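Local coordinates for acyl-[acyl-carrier-protein]--UDP-N-acetylglucosamine O-acyltransferase (Acinetobacter baumannii, PDB 4E6U) that catalyses transfer of an acyl chain from acyl-carrier protein to UDP-N-acetylglucosamine, a step of lipopolysaccharide synthesis, and belongs to the hexapeptide-repeat acyltransferases, at the interface of chains A and B. Sequence-based numbering; all coordinates share one arbitrary frame. Chains: chain A/B, Acyl-[acyl-carrier-protein]--UDP-N-acetylglucosamine O-acyltransferase.

The interface of chains A and B. Residues chain A 73-75, 101; chain B 95-96, 118, 120-121, 139.
The loop A:Val73–A:Gln75 and the end of strand 99-101, with A:His101, meet turns of chain B that carry B:Arg95, B:Glu96, B:Met120, B:Val121 and B:Asn139. The B:Arg95 chain folds back on itself (chi2 -54°, chi3 -56°), which brings its guanidinium beside B:Glu96 as well as chain A. Its NH2 gives a nearly straight hydrogen bond to the carbonyl O of A:Val73 (2.8 Å), which lies in the guanidinium plane, while NH1 approaches A:Cys74 O from above the carbonyl plane (3.0 Å). On its own side NE and NH2 both hydrogen-bond the carboxylate oxygen OE1 of B:Glu96 side-on, the NH2 contact also being a salt bridge, which should help hold the guanidinium in place. The other carboxylate oxygen, OE2, accepts from the imidazole NE2 of A:His101 on its syn side (2.9 Å); the groups meet tip to tip, ring and carboxylate nearly coplanar. A:Gln75 runs out straight (chi2 -175°) across the boundary, its CG over the rim of one guanidinium face. Both ends of its amide are bound: OE1 takes the backbone N of B:Val121 on a lone pair (2.9 Å), and NE2 donates to B:Asn139 OD1 (3.0 Å), the two amide planes almost perpendicular. The B:Met120 side chain packs against this amide, CG 3.7 Å from A:Gln75 CD. The patch lies midway along two neighbouring left-handed parallel beta-helices, at a subunit boundary of the trimer, where this family places its active sites.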
# COMPACT_ATOMS: atom_id res chain seq x y z
N VAL A 73 -10.76 -2.46 16.48
CA VAL A 73 -11.38 -3.77 16.31
C VAL A 73 -10.88 -4.39 15.01
O VAL A 73 -10.59 -3.72 14.01
CB VAL A 73 -12.93 -3.67 16.30
CG1 VAL A 73 -13.46 -3.25 17.67
CG2 VAL A 73 -13.45 -2.76 15.18
N CYS A 74 -10.80 -5.70 15.01
CA CYS A 74 -10.25 -6.39 13.84
C CYS A 74 -11.20 -6.41 12.65
O CYS A 74 -12.35 -5.97 12.73
CB CYS A 74 -9.83 -7.79 14.20
SG CYS A 74 -11.18 -8.89 14.43
N GLN A 75 -10.69 -6.95 11.55
CA GLN A 75 -11.41 -7.00 10.27
C GLN A 75 -12.04 -8.36 9.99
O GLN A 75 -12.69 -8.55 8.96
CB GLN A 75 -10.45 -6.63 9.14
CG GLN A 75 -9.94 -5.21 9.28
CD GLN A 75 -9.07 -4.79 8.11
OE1 GLN A 75 -9.37 -3.79 7.46
NE2 GLN A 75 -7.98 -5.52 7.86
N HIS A 101 -4.53 -4.06 14.93
CA HIS A 101 -5.87 -4.49 15.34
C HIS A 101 -5.88 -5.48 16.49
O HIS A 101 -4.94 -6.24 16.64
CB HIS A 101 -6.64 -5.05 14.15
CG HIS A 101 -7.02 -4.01 13.16
ND1 HIS A 101 -7.50 -4.32 11.91
CD2 HIS A 101 -6.95 -2.66 13.22
CE1 HIS A 101 -7.75 -3.19 11.26
NE2 HIS A 101 -7.43 -2.17 12.04
N ARG B 95 -12.96 0.62 6.24
CA ARG B 95 -11.95 0.64 7.28
C ARG B 95 -10.97 1.82 7.16
O ARG B 95 -11.06 2.66 6.24
CB ARG B 95 -11.21 -0.69 7.27
CG ARG B 95 -12.12 -1.90 7.62
CD ARG B 95 -12.87 -1.69 8.96
NE ARG B 95 -11.90 -1.44 10.02
CZ ARG B 95 -11.67 -2.21 11.08
NH1 ARG B 95 -12.41 -3.29 11.33
NH2 ARG B 95 -10.70 -1.86 11.92
N GLU B 96 -10.06 1.89 8.11
CA GLU B 96 -9.12 3.01 8.17
C GLU B 96 -8.38 3.23 6.87
O GLU B 96 -8.02 2.27 6.18
CB GLU B 96 -8.08 2.81 9.28
CG GLU B 96 -8.68 2.55 10.68
CD GLU B 96 -8.76 1.08 11.01
OE1 GLU B 96 -9.57 0.35 10.38
OE2 GLU B 96 -8.00 0.64 11.88
N LEU B 118 -17.15 -5.10 2.35
CA LEU B 118 -16.07 -4.87 3.32
C LEU B 118 -14.89 -4.32 2.56
O LEU B 118 -14.32 -5.00 1.69
CB LEU B 118 -15.70 -6.16 4.03
CG LEU B 118 -14.42 -6.13 4.87
CD1 LEU B 118 -14.44 -5.02 5.94
CD2 LEU B 118 -14.14 -7.49 5.53
N MET B 120 -11.38 -3.25 3.38
CA MET B 120 -10.36 -3.29 4.43
C MET B 120 -9.40 -2.12 4.33
O MET B 120 -9.48 -1.30 3.42
CB MET B 120 -9.60 -4.61 4.39
CG MET B 120 -10.47 -5.78 4.79
SD MET B 120 -9.48 -7.28 4.95
CE MET B 120 -10.71 -8.55 4.73
N VAL B 121 -8.51 -2.04 5.31
CA VAL B 121 -7.66 -0.85 5.43
C VAL B 121 -6.99 -0.48 4.11
O VAL B 121 -6.45 -1.34 3.40
CB VAL B 121 -6.59 -1.04 6.53
CG1 VAL B 121 -5.56 0.05 6.50
CG2 VAL B 121 -7.25 -1.09 7.92
N ASN B 139 -6.66 -5.68 2.41
CA ASN B 139 -5.86 -4.49 2.65
C ASN B 139 -5.11 -4.01 1.43
O ASN B 139 -4.60 -4.83 0.66
CB ASN B 139 -4.83 -4.76 3.75
CG ASN B 139 -5.45 -4.78 5.12
OD1 ASN B 139 -6.45 -5.43 5.33
ND2 ASN B 139 -4.83 -4.07 6.07